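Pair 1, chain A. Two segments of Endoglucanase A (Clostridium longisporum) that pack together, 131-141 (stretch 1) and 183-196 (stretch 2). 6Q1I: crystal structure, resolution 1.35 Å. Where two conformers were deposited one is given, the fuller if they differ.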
# COMPACT_ATOMS: atom_id res chain seq x y z
N VAL A 131 5.25 13.45 -17.42
CA VAL A 131 4.76 12.90 -16.17
C VAL A 131 5.03 13.84 -15.01
O VAL A 131 4.17 14.07 -14.16
CB VAL A 131 5.41 11.53 -15.91
CG1 VAL A 131 5.02 11.01 -14.52
CG2 VAL A 131 5.02 10.54 -17.00
N THR A 132 6.25 14.38 -14.93
CA THR A 132 6.70 15.03 -13.70
C THR A 132 5.85 16.24 -13.33
O THR A 132 5.42 16.32 -12.17
CB THR A 132 8.20 15.34 -13.78
OG1 THR A 132 8.93 14.14 -14.06
CG2 THR A 132 8.68 15.93 -12.46
N PRO A 133 5.57 17.18 -14.23
CA PRO A 133 4.75 18.33 -13.80
C PRO A 133 3.37 17.92 -13.33
O PRO A 133 2.84 18.51 -12.38
CB PRO A 133 4.70 19.23 -15.05
CG PRO A 133 5.78 18.76 -15.94
CD PRO A 133 6.07 17.33 -15.61
N LYS A 134 2.77 16.93 -13.98
CA LYS A 134 1.43 16.47 -13.62
C LYS A 134 1.45 15.78 -12.26
O LYS A 134 0.58 16.02 -11.42
CB LYS A 134 0.91 15.55 -14.71
CG LYS A 134 -0.46 14.96 -14.46
CD LYS A 134 -0.94 14.22 -15.70
CE LYS A 134 -2.18 13.41 -15.45
NZ LYS A 134 -2.65 12.77 -16.71
N LEU A 135 2.45 14.93 -12.02
CA LEU A 135 2.57 14.26 -10.73
C LEU A 135 2.79 15.27 -9.61
O LEU A 135 2.24 15.12 -8.51
CB LEU A 135 3.70 13.23 -10.78
CG LEU A 135 3.94 12.42 -9.50
CD1 LEU A 135 2.72 11.58 -9.14
CD2 LEU A 135 5.16 11.54 -9.67
N LYS A 136 3.58 16.31 -9.88
CA LYS A 136 3.84 17.34 -8.88
C LYS A 136 2.58 18.14 -8.57
O LYS A 136 2.30 18.43 -7.40
CB LYS A 136 4.98 18.24 -9.36
CG LYS A 136 6.34 17.53 -9.36
CD LYS A 136 7.49 18.46 -9.74
CE LYS A 136 7.82 19.46 -8.64
NZ LYS A 136 8.41 18.82 -7.43
N THR A 137 1.80 18.52 -9.58
CA THR A 137 0.57 19.25 -9.32
C THR A 137 -0.43 18.38 -8.57
O THR A 137 -1.14 18.86 -7.67
CB THR A 137 -0.05 19.74 -10.63
OG1 THR A 137 0.92 20.45 -11.41
CG2 THR A 137 -1.22 20.66 -10.31
N LEU A 138 -0.51 17.09 -8.91
CA LEU A 138 -1.36 16.17 -8.17
C LEU A 138 -0.97 16.13 -6.70
O LEU A 138 -1.82 16.29 -5.81
CB LEU A 138 -1.28 14.77 -8.80
CG LEU A 138 -2.01 13.66 -8.04
CD1 LEU A 138 -3.51 13.97 -7.90
CD2 LEU A 138 -1.80 12.34 -8.73
N TRP A 139 0.32 15.91 -6.40
CA TRP A 139 0.74 15.84 -5.01
C TRP A 139 0.61 17.18 -4.29
O TRP A 139 0.36 17.20 -3.08
CB TRP A 139 2.14 15.22 -4.86
CG TRP A 139 2.01 13.74 -4.63
CD1 TRP A 139 2.36 12.73 -5.48
CD2 TRP A 139 1.44 13.12 -3.47
NE1 TRP A 139 2.02 11.51 -4.92
CE2 TRP A 139 1.46 11.73 -3.69
CE3 TRP A 139 0.90 13.61 -2.28
CZ2 TRP A 139 0.96 10.82 -2.74
CZ3 TRP A 139 0.40 12.72 -1.35
CH2 TRP A 139 0.43 11.34 -1.59
N THR A 140 0.78 18.30 -5.00
CA THR A 140 0.52 19.59 -4.36
C THR A 140 -0.91 19.64 -3.84
O THR A 140 -1.15 20.04 -2.70
CB THR A 140 0.79 20.73 -5.34
OG1 THR A 140 2.18 20.74 -5.67
CG2 THR A 140 0.44 22.08 -4.74
N GLN A 141 -1.87 19.21 -4.67
CA GLN A 141 -3.28 19.30 -4.30
C GLN A 141 -3.63 18.32 -3.19
O GLN A 141 -4.37 18.67 -2.26
CB GLN A 141 -4.14 19.07 -5.54
CG GLN A 141 -4.05 20.21 -6.54
CD GLN A 141 -4.76 19.88 -7.83
OE1 GLN A 141 -5.99 19.88 -7.89
NE2 GLN A 141 -3.99 19.59 -8.86
N LYS A 183 13.32 9.30 -9.43
CA LYS A 183 13.11 10.71 -9.74
C LYS A 183 11.65 11.12 -9.54
O LYS A 183 11.38 12.23 -9.07
CB LYS A 183 13.58 11.00 -11.17
CG LYS A 183 15.10 10.88 -11.31
CD LYS A 183 15.63 11.00 -12.75
CE LYS A 183 17.15 11.18 -12.73
NZ LYS A 183 17.80 10.91 -14.05
N TYR A 184 10.70 10.25 -9.89
CA TYR A 184 9.30 10.56 -9.64
C TYR A 184 9.01 10.61 -8.14
O TYR A 184 8.28 11.49 -7.67
CB TYR A 184 8.40 9.52 -10.31
CG TYR A 184 8.33 9.54 -11.83
CD1 TYR A 184 8.77 10.63 -12.56
CD2 TYR A 184 7.80 8.46 -12.52
CE1 TYR A 184 8.69 10.64 -13.94
CE2 TYR A 184 7.71 8.46 -13.90
CZ TYR A 184 8.17 9.55 -14.61
OH TYR A 184 8.11 9.58 -15.98
N ASN A 185 9.55 9.66 -7.37
CA ASN A 185 9.38 9.69 -5.92
C ASN A 185 9.93 10.99 -5.34
O ASN A 185 9.30 11.61 -4.48
CB ASN A 185 10.10 8.50 -5.26
CG ASN A 185 9.35 7.19 -5.40
OD1 ASN A 185 8.13 7.14 -5.59
ND2 ASN A 185 10.09 6.10 -5.26
N ALA A 186 11.13 11.40 -5.79
CA ALA A 186 11.75 12.62 -5.27
C ALA A 186 10.93 13.85 -5.64
O ALA A 186 10.81 14.79 -4.84
CB ALA A 186 13.18 12.75 -5.79
N ALA A 187 10.37 13.86 -6.86
CA ALA A 187 9.56 14.99 -7.29
C ALA A 187 8.27 15.09 -6.49
O ALA A 187 7.86 16.19 -6.09
CB ALA A 187 9.23 14.87 -8.78
N ALA A 188 7.63 13.95 -6.23
CA ALA A 188 6.43 13.95 -5.39
C ALA A 188 6.76 14.44 -3.98
O ALA A 188 6.01 15.25 -3.41
CB ALA A 188 5.84 12.55 -5.34
N LEU A 189 7.86 13.95 -3.41
CA LEU A 189 8.26 14.39 -2.08
C LEU A 189 8.52 15.89 -2.04
O LEU A 189 8.12 16.57 -1.09
CB LEU A 189 9.51 13.62 -1.64
CG LEU A 189 10.09 13.97 -0.27
CD1 LEU A 189 9.12 13.65 0.84
CD2 LEU A 189 11.40 13.25 -0.07
N GLU A 190 9.20 16.43 -3.05
CA GLU A 190 9.48 17.86 -3.07
C GLU A 190 8.19 18.66 -3.06
O GLU A 190 8.07 19.66 -2.35
CB GLU A 190 10.32 18.21 -4.30
CG GLU A 190 10.99 19.58 -4.25
CD GLU A 190 10.10 20.74 -4.70
OE1 GLU A 190 9.09 20.53 -5.40
OE2 GLU A 190 10.45 21.88 -4.34
N SER A 191 7.20 18.21 -3.83
CA SER A 191 5.91 18.89 -3.87
C SER A 191 5.19 18.82 -2.52
O SER A 191 4.57 19.80 -2.09
CB SER A 191 5.05 18.32 -4.99
OG SER A 191 5.64 18.59 -6.25
N ILE A 192 5.26 17.67 -1.85
CA ILE A 192 4.66 17.54 -0.52
C ILE A 192 5.31 18.54 0.44
O ILE A 192 4.63 19.32 1.11
CB ILE A 192 4.80 16.09 -0.01
CG1 ILE A 192 3.94 15.12 -0.83
CG2 ILE A 192 4.47 16.01 1.47
CD1 ILE A 192 4.34 13.65 -0.66
N ARG A 193 6.64 18.53 0.49
CA ARG A 193 7.36 19.38 1.44
C ARG A 193 7.13 20.86 1.17
O ARG A 193 7.07 21.66 2.11
CB ARG A 193 8.86 19.07 1.39
CG ARG A 193 9.24 17.65 1.79
CD ARG A 193 8.92 17.37 3.25
NE ARG A 193 9.33 16.04 3.68
CZ ARG A 193 8.56 15.16 4.32
NH1 ARG A 193 7.30 15.44 4.63
NH2 ARG A 193 9.06 13.99 4.66
N LYS A 194 7.02 21.24 -0.10
CA LYS A 194 6.86 22.65 -0.47
C LYS A 194 5.56 23.24 0.08
O LYS A 194 5.49 24.46 0.25
CB LYS A 194 6.89 22.75 -1.99
CG LYS A 194 6.93 24.16 -2.55
CD LYS A 194 6.93 24.10 -4.07
CE LYS A 194 7.17 25.45 -4.69
NZ LYS A 194 7.24 25.33 -6.17
N THR A 195 4.54 22.43 0.36
CA THR A 195 3.29 22.96 0.90
C THR A 195 3.41 23.40 2.36
O THR A 195 2.52 24.10 2.84
CB THR A 195 2.13 21.97 0.74
OG1 THR A 195 2.34 20.80 1.54
CG2 THR A 195 1.95 21.58 -0.72
N GLY A 196 4.46 23.00 3.07
CA GLY A 196 4.73 23.56 4.38
C GLY A 196 3.89 22.97 5.50
O GLY A 196 3.23 21.94 5.36
O HOH W 1 3.95 21.81 -3.97
O HOH W 2 5.18 21.27 -6.70

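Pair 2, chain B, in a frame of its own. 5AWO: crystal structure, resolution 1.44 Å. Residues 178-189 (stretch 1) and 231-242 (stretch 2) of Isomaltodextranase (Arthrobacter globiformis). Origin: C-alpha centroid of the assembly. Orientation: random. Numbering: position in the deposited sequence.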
# COMPACT_ATOMS: atom_id res chain seq x y z
N GLY B 178 -2.67 16.36 -27.41
CA GLY B 178 -1.31 16.21 -26.92
C GLY B 178 -1.20 15.86 -25.44
O GLY B 178 -0.11 15.52 -24.98
N ALA B 179 -2.32 15.92 -24.71
CA ALA B 179 -2.27 15.73 -23.25
C ALA B 179 -1.76 14.34 -22.88
O ALA B 179 -0.89 14.21 -22.00
CB ALA B 179 -3.63 15.97 -22.65
N LYS B 180 -2.29 13.30 -23.51
CA LYS B 180 -1.85 11.95 -23.17
C LYS B 180 -0.36 11.77 -23.41
O LYS B 180 0.36 11.20 -22.58
CB LYS B 180 -2.66 10.89 -23.94
CG LYS B 180 -2.32 9.44 -23.58
CD LYS B 180 -3.24 8.42 -24.27
CE LYS B 180 -2.92 6.97 -23.93
NZ LYS B 180 -3.97 6.06 -24.48
N GLU B 181 0.12 12.22 -24.56
CA GLU B 181 1.51 12.08 -24.89
C GLU B 181 2.39 12.83 -23.88
O GLU B 181 3.45 12.37 -23.52
CB GLU B 181 1.78 12.61 -26.33
CG GLU B 181 1.17 11.74 -27.44
CD GLU B 181 -0.20 12.16 -27.88
OE1 GLU B 181 -0.95 12.84 -27.14
OE2 GLU B 181 -0.58 11.78 -29.05
N TYR B 182 1.93 14.00 -23.46
CA TYR B 182 2.67 14.78 -22.45
C TYR B 182 2.74 14.02 -21.12
O TYR B 182 3.83 13.80 -20.60
CB TYR B 182 2.01 16.14 -22.24
CG TYR B 182 2.65 16.91 -21.13
CD1 TYR B 182 3.74 17.74 -21.35
CD2 TYR B 182 2.14 16.83 -19.84
CE1 TYR B 182 4.32 18.48 -20.32
CE2 TYR B 182 2.72 17.57 -18.79
CZ TYR B 182 3.81 18.36 -19.04
OH TYR B 182 4.37 19.14 -18.03
N VAL B 183 1.59 13.57 -20.63
CA VAL B 183 1.55 12.88 -19.32
C VAL B 183 2.36 11.59 -19.37
O VAL B 183 3.21 11.31 -18.49
CB VAL B 183 0.10 12.61 -18.88
CG1 VAL B 183 0.04 11.73 -17.63
CG2 VAL B 183 -0.63 13.91 -18.63
N GLN B 184 2.10 10.78 -20.39
CA GLN B 184 2.80 9.51 -20.47
C GLN B 184 4.29 9.68 -20.69
O GLN B 184 5.09 8.94 -20.13
CB GLN B 184 2.18 8.60 -21.51
CG GLN B 184 0.76 8.24 -21.16
CD GLN B 184 0.23 7.05 -21.91
OE1 GLN B 184 0.33 6.99 -23.15
NE2 GLN B 184 -0.35 6.10 -21.20
N GLY B 185 4.67 10.64 -21.53
CA GLY B 185 6.06 10.98 -21.69
C GLY B 185 6.74 11.42 -20.40
O GLY B 185 7.92 11.14 -20.21
N TYR B 186 6.01 12.15 -19.55
CA TYR B 186 6.56 12.63 -18.26
C TYR B 186 6.87 11.46 -17.33
O TYR B 186 7.93 11.37 -16.73
CB TYR B 186 5.63 13.63 -17.56
CG TYR B 186 6.32 14.81 -16.91
CD1 TYR B 186 7.61 14.73 -16.44
CD2 TYR B 186 5.64 16.02 -16.76
CE1 TYR B 186 8.25 15.82 -15.88
CE2 TYR B 186 6.25 17.12 -16.20
CZ TYR B 186 7.56 17.03 -15.77
OH TYR B 186 8.22 18.14 -15.26
N VAL B 187 5.91 10.54 -17.26
CA VAL B 187 6.03 9.34 -16.44
C VAL B 187 7.21 8.49 -16.96
O VAL B 187 8.07 8.07 -16.19
CB VAL B 187 4.71 8.59 -16.37
CG1 VAL B 187 4.89 7.26 -15.67
CG2 VAL B 187 3.67 9.44 -15.65
N ARG B 188 7.23 8.25 -18.27
CA ARG B 188 8.36 7.49 -18.84
C ARG B 188 9.70 8.19 -18.76
O ARG B 188 10.73 7.52 -18.63
CB ARG B 188 8.06 7.07 -20.28
CG ARG B 188 6.93 6.07 -20.40
CD ARG B 188 6.92 5.31 -21.72
NE ARG B 188 5.72 4.48 -21.88
CZ ARG B 188 4.61 4.83 -22.53
NH1 ARG B 188 4.49 6.00 -23.14
NH2 ARG B 188 3.60 3.98 -22.60
N TYR B 189 9.72 9.50 -18.78
CA TYR B 189 10.93 10.27 -18.57
C TYR B 189 11.62 9.89 -17.26
O TYR B 189 12.82 9.60 -17.22
CB TYR B 189 10.60 11.74 -18.62
CG TYR B 189 11.66 12.74 -18.24
CD1 TYR B 189 12.68 13.10 -19.12
CD2 TYR B 189 11.61 13.36 -16.99
CE1 TYR B 189 13.62 14.04 -18.77
CE2 TYR B 189 12.53 14.32 -16.64
CZ TYR B 189 13.55 14.66 -17.53
OH TYR B 189 14.47 15.65 -17.18
N SER B 231 -5.40 6.70 -15.39
CA SER B 231 -5.20 5.55 -16.30
C SER B 231 -3.96 5.74 -17.17
O SER B 231 -3.18 4.81 -17.39
CB SER B 231 -6.43 5.26 -17.15
OG SER B 231 -6.70 6.25 -18.13
N TRP B 232 -3.72 6.98 -17.59
CA TRP B 232 -2.55 7.25 -18.39
C TRP B 232 -1.25 7.01 -17.62
O TRP B 232 -0.27 6.46 -18.13
CB TRP B 232 -2.56 8.71 -18.85
CG TRP B 232 -3.61 9.07 -19.86
CD1 TRP B 232 -4.38 8.23 -20.60
CD2 TRP B 232 -4.00 10.40 -20.22
NE1 TRP B 232 -5.21 8.96 -21.43
CE2 TRP B 232 -4.98 10.29 -21.22
CE3 TRP B 232 -3.57 11.66 -19.83
CZ2 TRP B 232 -5.57 11.41 -21.80
CZ3 TRP B 232 -4.17 12.78 -20.41
CH2 TRP B 232 -5.15 12.64 -21.39
N ILE B 233 -1.24 7.47 -16.37
CA ILE B 233 -0.07 7.32 -15.48
C ILE B 233 0.25 5.83 -15.22
O ILE B 233 1.40 5.40 -15.33
CB ILE B 233 -0.32 8.09 -14.16
CG1 ILE B 233 -0.39 9.60 -14.40
CG2 ILE B 233 0.72 7.76 -13.12
CD1 ILE B 233 -0.98 10.42 -13.25
N ASN B 234 -0.79 5.08 -14.90
CA ASN B 234 -0.69 3.64 -14.68
C ASN B 234 -0.05 2.96 -15.90
O ASN B 234 0.95 2.28 -15.79
CB ASN B 234 -2.10 3.11 -14.40
CG ASN B 234 -2.20 1.61 -14.29
OD1 ASN B 234 -1.22 0.88 -14.23
ND2 ASN B 234 -3.44 1.16 -14.29
N GLU B 235 -0.64 3.18 -17.07
CA GLU B 235 -0.11 2.57 -18.27
C GLU B 235 1.36 2.93 -18.52
O GLU B 235 2.18 2.07 -18.86
CB GLU B 235 -0.97 2.96 -19.47
CG GLU B 235 -0.48 2.36 -20.79
CD GLU B 235 -1.35 2.72 -21.99
OE1 GLU B 235 -1.68 3.90 -22.17
OE2 GLU B 235 -1.71 1.80 -22.77
N ALA B 236 1.71 4.20 -18.37
CA ALA B 236 3.06 4.64 -18.61
C ALA B 236 4.07 4.15 -17.57
O ALA B 236 5.24 3.94 -17.88
CB ALA B 236 3.08 6.15 -18.69
N ALA B 237 3.64 4.02 -16.31
CA ALA B 237 4.54 3.50 -15.28
C ALA B 237 4.82 2.01 -15.52
O ALA B 237 5.91 1.51 -15.23
CB ALA B 237 3.90 3.68 -13.90
N GLY B 238 3.81 1.32 -16.02
CA GLY B 238 3.96 -0.12 -16.24
C GLY B 238 4.41 -0.86 -14.99
O GLY B 238 4.02 -0.50 -13.89
N GLU B 239 5.22 -1.89 -15.18
CA GLU B 239 5.71 -2.74 -14.09
C GLU B 239 7.05 -2.29 -13.56
O GLU B 239 7.57 -2.91 -12.63
CB GLU B 239 5.81 -4.20 -14.59
CG GLU B 239 4.47 -4.78 -14.91
CD GLU B 239 3.63 -5.07 -13.67
OE1 GLU B 239 3.82 -6.13 -13.11
OE2 GLU B 239 2.72 -4.29 -13.34
N ASP B 240 7.67 -1.28 -14.15
CA ASP B 240 9.02 -0.92 -13.79
C ASP B 240 9.10 0.15 -12.71
O ASP B 240 10.09 0.24 -12.01
CB ASP B 240 9.84 -0.49 -15.03
CG ASP B 240 10.25 -1.69 -15.90
OD1 ASP B 240 9.55 -2.69 -15.88
OD2 ASP B 240 11.28 -1.64 -16.57
N MET B 241 8.05 0.97 -12.61
CA MET B 241 8.05 2.12 -11.70
C MET B 241 6.79 2.09 -10.86
O MET B 241 5.67 1.93 -11.33
CB MET B 241 8.13 3.42 -12.47
CG MET B 241 8.41 4.62 -11.55
SD MET B 241 8.87 6.11 -12.47
CE MET B 241 7.25 6.36 -13.23
N GLU B 242 7.01 2.21 -9.54
CA GLU B 242 5.94 2.17 -8.55
C GLU B 242 5.21 3.51 -8.46
O GLU B 242 5.83 4.56 -8.44
CB GLU B 242 6.54 1.78 -7.19
CG GLU B 242 5.51 1.39 -6.13
CD GLU B 242 6.12 0.63 -4.95
OE1 GLU B 242 7.28 0.89 -4.59
OE2 GLU B 242 5.38 -0.23 -4.43
O HOH W 3 -2.72 3.67 -24.84
O HOH W 4 -4.44 5.03 -21.98
O HOH W 5 -6.30 6.99 -23.24
O HOH W 6 4.91 1.93 -20.38

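Both pairs consist of two helices running in roughly the same direction. In pair 1 the axes approach to 8.2 Å at a signed crossing angle of -36°; in pair 2 the values are 8.5 Å and -40°. N, CA and C atoms of 14 central residues superpose with an RMSD of 0.5 Å, and the buried areas, 637 and 614 Å², are similar.

The side-chain centres agree most closely at Lys A136 = Gln B184, where they lie 0.1 Å apart and the CA atoms 0.2 Å apart. Both CA-to-CB bonds point sideways, and both side chains bring a terminal nitrogen back to the second helix. Lys A136 NZ donates to Ala A187 O (3.0 Å), Ser A191 OG (3.0 Å) and Glu A190 OE1 (2.7 Å), the last within a salt bridge. Gln B184 NE2 donates to Trp B232 O (3.1 Å) and Glu B235 OE1 (2.7 Å). Since Ala A187 matches Trp B232 and Glu A190 matches Glu B235, an ammonium and an amide reach the same carbonyl and carboxylate positions.

At Ala A187 = Trp B232 both CA-to-CB bonds point toward the partner, but the sizes differ greatly. Ala A187 CB lies 3.9 Å from Thr A132 CG2. Trp B232 is a knob among Ala B179, Lys B180, Val B183 and Gln B184, with Lys B180 CG 3.6 Å from the centroid of its five-membered ring, 9° off the normal. In pair 1 the ring of Tyr A184 also meets the first helix, Val A131 CG1 sitting 3.8 Å from its centroid, over the face.

Leu A135 and Val B183 both point toward the second helix. Leu A135 CD2 packs 3.9 Å from Tyr A184 CB and 4.5 Å from Ala A188 CB, while Val B183 CG1 meets Ile B233 CG1 at 3.9 Å, Ile B233 being the match of Ala A188.

At Trp A139 = Val B187 the large residue is on the first helix of pair 1. Trp A139 CD1 lies 3.5 Å from Ala A188 CB, and Ile A192 CD1 covers one face, 4.1 Å from the six-membered ring centroid. The smaller Val B187 uses CG1 to contact Ala B236 CB (3.7 Å), Ala B237 CB (4.1 Å) and Met B241 CE (3.5 Å).

Ser A191 = Ala B236 also points inward in both. Water 1 links Thr A140 OG1 (2.7 Å) to Ser A191 O (2.8 Å); at the matching Arg B188, CG packs 3.7 Å from Ala B236 O.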